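Local coordinates for vibralactone Cyclase (Boreostereum vibrans, PDB 6KD0), which probably catalyses the cyclization that forms the fused bicyclic beta-lactone of vibralactone, using an alpha/beta hydrolase fold, at residues S227-E230 and C231-A234; L236-K239 and K240-Y243; A312-M315 and L316-M320. All blocks are in the same frame, centred on the assembly; numbering follows the deposited sequence.

Contacts 1 and 2 follow each other and lie on the same side of the protein's centre, centres about 8 Å apart; they join the end of helix 227-230 to the start of helix 239-249, and Arg232 O lies 3.0 Å from Lys239 N, a probable hydrogen bond. Both are partly buried, and their chemistry is that of helix ends: a carbonyl gripped by an arginine in contact 1, a capping box in contact 2. Contact 3, on helix 313-316, is buried, with an arginine beside a histidine ring and a methionine sulfur, and separately a Met-aromatic contact. It meets contact 2 through Leu236, whose CD2 is 3.6 Å from Leu316 CD2, but does not touch contact 1.

Contact 1: S227-E230 and C231-A234; sequences SMEE and CRDA
Arg232 folds back on the last turn of helix 227-230 and grips the backbone carbonyl of Glu229 twice. Its NH1 lies 2.7 Å from Glu229 O, and its amide N bonds the same oxygen at 3.2 Å; the two donors reach it from opposite faces of the carbonyl plane. With chi1 at 65°, CG sits between the backbone N and the carbonyl carbon, which starts the chain across this oxygen, and the extended run from CG to NE carries the guanidinium past it, so that the acceptor lies 9° from the guanidinium plane. The Glu229 chain bends at chi2, and its carboxylate makes no directed bond to Arg232: OE1 is 4.6 Å from Arg232 NE, well outside the guanidinium plane, and OE2 has a long, weak ion pair with Lys239. Cys231 N closes the helical turn on Ser227 O at 2.8 Å. Cys231 SG packs beside the extended Glu230 chain, 3.8 Å from OE1, while that carboxylate is bound by Ser12 and Arg284. A water accepts from Asp233 N and donates to Glu230 O, linking the helix end to the type I turn Cys231-Ala234. Cationic arginine and amide N-H together satisfy the Glu229 carbonyl, which probably offsets its partial negative charge.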
loop_
_atom_site.group_PDB
_atom_site.type_symbol
_atom_site.label_atom_id
_atom_site.label_comp_id
_atom_site.label_asym_id
_atom_site.label_seq_id
_atom_site.Cartn_x
_atom_site.Cartn_y
_atom_site.Cartn_z
ATOM N N SER A 227 -16.655 -2.039 11.368
ATOM C CA SER A 227 -15.730 -0.931 11.603
ATOM C C SER A 227 -16.216 0.378 10.994
ATOM O O SER A 227 -15.897 1.445 11.518
ATOM C CB SER A 227 -14.346 -1.277 11.059
ATOM O OG SER A 227 -14.418 -1.545 9.665
ATOM N N MET A 228 -16.981 0.332 9.899
ATOM C CA MET A 228 -17.348 1.582 9.232
ATOM C C MET A 228 -18.218 2.472 10.114
ATOM O O MET A 228 -18.105 3.706 10.052
ATOM C CB MET A 228 -18.051 1.301 7.901
ATOM C CG MET A 228 -18.133 2.519 6.972
ATOM S SD MET A 228 -16.553 2.950 6.192
ATOM C CE MET A 228 -16.298 1.502 5.185
ATOM N N GLU A 229 -19.081 1.879 10.943
ATOM C CA GLU A 229 -19.884 2.633 11.901
ATOM C C GLU A 229 -19.188 2.758 13.256
ATOM O O GLU A 229 -19.166 3.843 13.852
ATOM C CB GLU A 229 -21.247 1.961 12.086
ATOM C CG GLU A 229 -22.128 1.990 10.860
ATOM C CD GLU A 229 -22.405 3.395 10.376
ATOM O OE1 GLU A 229 -22.615 4.292 11.226
ATOM O OE2 GLU A 229 -22.420 3.599 9.145
ATOM N N GLU A 230 -18.619 1.651 13.744
ATOM C CA GLU A 230 -17.960 1.655 15.050
ATOM C C GLU A 230 -16.783 2.625 15.070
ATOM O O GLU A 230 -16.552 3.309 16.073
ATOM C CB GLU A 230 -17.516 0.234 15.420
ATOM C CG GLU A 230 -16.287 0.139 16.359
ATOM C CD GLU A 230 -15.493 -1.170 16.198
ATOM O OE1 GLU A 230 -14.366 -1.277 16.755
ATOM O OE2 GLU A 230 -15.998 -2.093 15.512
ATOM N N CYS A 231 -16.043 2.725 13.962
ATOM C CA CYS A 231 -14.914 3.639 13.851
ATOM C C CYS A 231 -15.220 4.834 12.952
ATOM O O CYS A 231 -14.310 5.406 12.348
ATOM C CB CYS A 231 -13.689 2.887 13.331
ATOM S SG CYS A 231 -13.206 1.498 14.375
ATOM N N ARG A 232 -16.496 5.228 12.846
ATOM C CA ARG A 232 -16.844 6.280 11.903
ATOM C C ARG A 232 -16.180 7.608 12.231
ATOM O O ARG A 232 -16.062 8.455 11.342
ATOM C CB ARG A 232 -18.359 6.459 11.849
ATOM C CG ARG A 232 -18.966 6.961 13.143
ATOM C CD ARG A 232 -20.480 6.852 13.074
ATOM N NE ARG A 232 -21.107 7.332 14.300
ATOM C CZ ARG A 232 -21.249 6.605 15.405
ATOM N NH1 ARG A 232 -20.807 5.355 15.444
ATOM N NH2 ARG A 232 -21.833 7.132 16.472
ATOM N N ASP A 233 -15.741 7.824 13.477
ATOM C CA ASP A 233 -15.064 9.067 13.837
ATOM C C ASP A 233 -13.622 8.829 14.279
ATOM O O ASP A 233 -13.085 9.595 15.082
ATOM C CB ASP A 233 -15.830 9.814 14.928
ATOM C CG ASP A 233 -17.226 10.222 14.489
ATOM O OD1 ASP A 233 -17.351 10.790 13.391
ATOM O OD2 ASP A 233 -18.191 9.975 15.253
ATOM N N ALA A 234 -12.971 7.799 13.740
ATOM C CA ALA A 234 -11.641 7.445 14.212
ATOM C C ALA A 234 -10.634 8.527 13.820
ATOM O O ALA A 234 -10.808 9.217 12.812
ATOM C CB ALA A 234 -11.201 6.101 13.644
HETATM O O HOH W 1 -15.876 6.272 15.842
#

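Contact 2: L236-K239 and K240-Y243; sequences LLSK and KEVY
Ser238 and Glu241 form a capping box at the start of helix 239-249, each side chain bonding the other residue's backbone N-H. Ser238 OG accepts from Glu241 N at 3.1 Å; its chi1 of 65° sets OG between the backbone N and the carbonyl carbon, facing the first turn. In return Ser238 N donates to Glu241 OE2 at 2.9 Å, using the lone pair anti to the other oxygen.

Followed outward, Glu241 starts with CB 3.5 Å from both Ser238 O and OG. CG then passes beside OG, CD lies nearly as far from OG as from Ser238 N, and at the tip OE2 takes that amide's N-H while also lying close to Leu237 CA. The second oxygen, OE1, makes a salt bridge with Arg38, so both ends of the carboxylate are engaged.

Next to the box, Leu237 crosses Val242 at about a right angle, CD2 to CG2 at 3.7 Å, and the same leucine also touches Asp281, which would be the acid of a probable Ser-His-Asp triad. At the first residue of the helix, Lys239 runs extended until chi4 (-90°) turns NZ over the Tyr243 ring, 4.4 Å from its centroid and 28° off the normal, an off-centre cation-pi contact; NZ also has a long, weak ion pair with Glu229. Regular helix bonds take over at Val242 N to Ser238 O and Tyr243 N to Lys239 O.

Reciprocal bonding satisfies two amide N-H groups at the helix entrance. The anionic carboxylate also stands near the N-terminal end of the helix dipole, which would probably stabilise its charge, as would Arg38.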
loop_
_atom_site.group_PDB
_atom_site.type_symbol
_atom_site.label_atom_id
_atom_site.label_comp_id
_atom_site.label_asym_id
_atom_site.label_seq_id
_atom_site.Cartn_x
_atom_site.Cartn_y
_atom_site.Cartn_z
ATOM N N LEU A 236 -7.684 10.335 12.044
ATOM C CA LEU A 236 -6.965 10.304 10.770
ATOM C C LEU A 236 -7.798 9.760 9.610
ATOM O O LEU A 236 -7.425 9.965 8.461
ATOM C CB LEU A 236 -5.652 9.494 10.876
ATOM C CG LEU A 236 -4.633 9.899 11.946
ATOM C CD1 LEU A 236 -3.405 9.020 11.837
ATOM C CD2 LEU A 236 -4.246 11.377 11.826
ATOM N N LEU A 237 -8.908 9.066 9.871
ATOM C CA LEU A 237 -9.784 8.633 8.783
ATOM C C LEU A 237 -11.188 8.367 9.305
ATOM O O LEU A 237 -11.410 7.406 10.047
ATOM C CB LEU A 237 -9.241 7.377 8.090
ATOM C CG LEU A 237 -10.111 6.893 6.920
ATOM C CD1 LEU A 237 -10.141 7.934 5.786
ATOM C CD2 LEU A 237 -9.619 5.527 6.393
ATOM N N SER A 238 -12.136 9.209 8.919
ATOM C CA SER A 238 -13.529 9.054 9.298
ATOM C C SER A 238 -14.283 8.358 8.170
ATOM O O SER A 238 -13.805 8.288 7.036
ATOM C CB SER A 238 -14.141 10.420 9.606
ATOM O OG SER A 238 -14.180 11.224 8.435
ATOM N N LYS A 239 -15.445 7.791 8.515
ATOM C CA LYS A 239 -16.376 7.280 7.508
ATOM C C LYS A 239 -16.714 8.342 6.470
ATOM O O LYS A 239 -16.760 8.073 5.261
ATOM C CB LYS A 239 -17.652 6.785 8.199
ATOM C CG LYS A 239 -18.803 6.491 7.248
ATOM C CD LYS A 239 -19.975 5.863 8.006
ATOM C CE LYS A 239 -20.992 5.262 7.053
ATOM N NZ LYS A 239 -22.043 6.236 6.661
ATOM N N LYS A 240 -16.989 9.556 6.931
ATOM C CA LYS A 240 -17.257 10.649 6.009
ATOM C C LYS A 240 -16.133 10.804 4.985
ATOM O O LYS A 240 -16.396 11.011 3.794
ATOM C CB LYS A 240 -17.452 11.940 6.810
ATOM C CG LYS A 240 -17.755 13.170 5.976
ATOM C CD LYS A 240 -17.976 14.378 6.878
ATOM C CE LYS A 240 -18.314 15.613 6.052
ATOM N NZ LYS A 240 -18.599 16.809 6.897
ATOM N N GLU A 241 -14.878 10.704 5.436
ATOM C CA GLU A 241 -13.728 10.857 4.546
ATOM C C GLU A 241 -13.628 9.685 3.576
ATOM O O GLU A 241 -13.287 9.864 2.398
ATOM C CB GLU A 241 -12.445 10.988 5.373
ATOM C CG GLU A 241 -12.266 12.349 6.043
ATOM C CD GLU A 241 -11.044 12.408 6.951
ATOM O OE1 GLU A 241 -10.265 13.381 6.857
ATOM O OE2 GLU A 241 -10.859 11.479 7.758
ATOM N N VAL A 242 -13.913 8.472 4.063
ATOM C CA VAL A 242 -13.922 7.297 3.194
ATOM C C VAL A 242 -14.902 7.506 2.041
ATOM O O VAL A 242 -14.564 7.319 0.855
ATOM C CB VAL A 242 -14.252 6.039 4.019
ATOM C CG1 VAL A 242 -14.590 4.863 3.099
ATOM C CG2 VAL A 242 -13.062 5.691 4.929
ATOM N N TYR A 243 -16.133 7.905 2.375
ATOM C CA TYR A 243 -17.141 8.146 1.342
ATOM C C TYR A 243 -16.715 9.270 0.398
ATOM O O TYR A 243 -16.974 9.214 -0.815
ATOM C CB TYR A 243 -18.492 8.472 1.994
ATOM C CG TYR A 243 -19.285 7.247 2.389
ATOM C CD1 TYR A 243 -18.739 6.290 3.232
ATOM C CD2 TYR A 243 -20.574 7.039 1.904
ATOM C CE1 TYR A 243 -19.455 5.152 3.599
ATOM C CE2 TYR A 243 -21.302 5.915 2.260
ATOM C CZ TYR A 243 -20.739 4.977 3.111
ATOM O OH TYR A 243 -21.446 3.849 3.470
#

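Contact 3: A312-M315 and L316-M320; sequences AFHM and LFRSM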
loop_
_atom_site.group_PDB
_atom_site.type_symbol
_atom_site.label_atom_id
_atom_site.label_comp_id
_atom_site.label_asym_id
_atom_site.label_seq_id
_atom_site.Cartn_x
_atom_site.Cartn_y
_atom_site.Cartn_z
ATOM N N ALA A 312 -2.869 4.593 9.062
ATOM C CA ALA A 312 -1.643 5.290 8.676
ATOM C C ALA A 312 -0.981 6.023 9.831
ATOM O O ALA A 312 -0.282 7.021 9.600
ATOM C CB ALA A 312 -1.890 6.293 7.546
ATOM N N PHE A 313 -1.204 5.566 11.071
ATOM C CA PHE A 313 -0.578 6.218 12.218
ATOM C C PHE A 313 0.940 6.169 12.129
ATOM O O PHE A 313 1.613 7.044 12.681
ATOM C CB PHE A 313 -1.035 5.570 13.520
ATOM C CG PHE A 313 -0.224 4.361 13.890
ATOM C CD1 PHE A 313 -0.483 3.133 13.301
ATOM C CD2 PHE A 313 0.815 4.462 14.804
ATOM C CE1 PHE A 313 0.279 2.015 13.633
ATOM C CE2 PHE A 313 1.578 3.355 15.129
ATOM C CZ PHE A 313 1.309 2.134 14.543
ATOM N N HIS A 314 1.505 5.156 11.450
ATOM C CA HIS A 314 2.958 5.062 11.367
ATOM C C HIS A 314 3.564 6.063 10.395
ATOM O O HIS A 314 4.762 6.328 10.483
ATOM C CB HIS A 314 3.393 3.625 11.027
ATOM C CG HIS A 314 3.403 3.289 9.567
ATOM N ND1 HIS A 314 2.252 3.159 8.821
ATOM C CD2 HIS A 314 4.426 2.994 8.732
ATOM C CE1 HIS A 314 2.569 2.827 7.584
ATOM N NE2 HIS A 314 3.881 2.722 7.502
ATOM N N MET A 315 2.776 6.635 9.485
ATOM C CA MET A 315 3.271 7.668 8.580
ATOM C C MET A 315 3.203 9.046 9.201
ATOM O O MET A 315 3.999 9.927 8.855
ATOM C CB MET A 315 2.461 7.687 7.281
ATOM C CG MET A 315 2.530 6.396 6.481
ATOM S SD MET A 315 4.186 5.996 5.894
ATOM C CE MET A 315 4.409 7.284 4.665
ATOM N N LEU A 316 2.267 9.246 10.109
ATOM C CA LEU A 316 2.122 10.530 10.767
ATOM C C LEU A 316 2.831 10.598 12.109
ATOM O O LEU A 316 3.111 11.703 12.583
ATOM C CB LEU A 316 0.639 10.852 10.952
ATOM C CG LEU A 316 0.023 11.551 9.737
ATOM C CD1 LEU A 316 -0.228 10.572 8.557
ATOM C CD2 LEU A 316 -1.235 12.274 10.126
ATOM N N PHE A 317 3.139 9.458 12.727
ATOM C CA PHE A 317 3.738 9.448 14.059
ATOM C C PHE A 317 4.897 8.462 14.112
ATOM O O PHE A 317 5.015 7.675 15.045
ATOM C CB PHE A 317 2.683 9.106 15.107
ATOM C CG PHE A 317 1.484 10.008 15.068
ATOM C CD1 PHE A 317 1.536 11.266 15.633
ATOM C CD2 PHE A 317 0.311 9.609 14.441
ATOM C CE1 PHE A 317 0.440 12.117 15.595
ATOM C CE2 PHE A 317 -0.800 10.453 14.398
ATOM C CZ PHE A 317 -0.733 11.712 14.973
ATOM N N ARG A 318 5.778 8.494 13.107
ATOM C CA ARG A 318 6.831 7.485 13.019
ATOM C C ARG A 318 7.735 7.472 14.249
ATOM O O ARG A 318 8.346 6.439 14.546
ATOM C CB ARG A 318 7.672 7.697 11.754
ATOM C CG ARG A 318 8.695 6.570 11.483
ATOM C CD ARG A 318 7.980 5.228 11.257
ATOM N NE ARG A 318 7.289 5.289 9.966
ATOM C CZ ARG A 318 7.856 4.976 8.804
ATOM N NH1 ARG A 318 9.111 4.525 8.772
ATOM N NH2 ARG A 318 7.174 5.108 7.666
ATOM N N SER A 319 7.811 8.573 14.997
ATOM C CA SER A 319 8.703 8.592 16.153
ATOM C C SER A 319 8.168 7.737 17.298
ATOM O O SER A 319 8.928 7.411 18.216
ATOM C CB SER A 319 8.945 10.029 16.613
ATOM O OG SER A 319 7.742 10.619 17.073
ATOM N N MET A 320 6.893 7.351 17.259
ATOM C CA MET A 320 6.379 6.381 18.217
ATOM C C MET A 320 7.155 5.082 18.087
ATOM O O MET A 320 7.477 4.647 16.977
ATOM C CB MET A 320 4.893 6.100 17.975
ATOM C CG MET A 320 3.920 7.157 18.447
ATOM S SD MET A 320 2.234 6.682 18.013
ATOM C CE MET A 320 1.890 5.400 19.214
#
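Arg318 curls back on His314 and Met315 and gives the contact its polar centre. Bends at chi2 (62°) and chi3 return NE to His314 O at 2.8 Å; the acceptor lies almost in the guanidinium plane, whereas the donor stands above the carbonyl plane, away from a lone pair. NH2 comes 3.6 Å from Met315 SD, at the guanidinium edge, and also 3.6 Å from His314 CD2. The His314 and Arg318 side chains lie side by side, pointing the same way, with ring and guanidinium planes 18° apart, and Met315 CG covers one face of that ring. Asp117 adds a salt bridge to NH2, so the charge of this buried arginine is probably balanced.

Across the turn the two segments touch more loosely. Phe317 N bonds Phe313 O at 2.9 Å, and this oxygen sits at the edge of the Phe317 ring, but the side chains of the two phenylalanines come no nearer than 4.4 Å, from Phe313 CB to Phe317 CD2. Met320 SD reaches the Phe313 ring edge-on, 5.4 Å from its centroid and 79° off the normal, a Met-aromatic contact. The bond from Leu316 N to Ala312 O is weak. On the solvent side, Leu316 is partly exposed, and Ser319, in the type I turn Phe317-Met320, is exposed.

Ala312, the N-cap of helix 313-316, directly follows His311, the histidine of a probable Ser-His-Asp triad, and its side chain touches residues of that triad. Helix 18-24 packs on Phe317 and Met320, helix 35-54 on Met315 and Arg318, and helix 321-338 on Phe313, His314 and Arg318, with the turn 317-320 leading directly into this last helix.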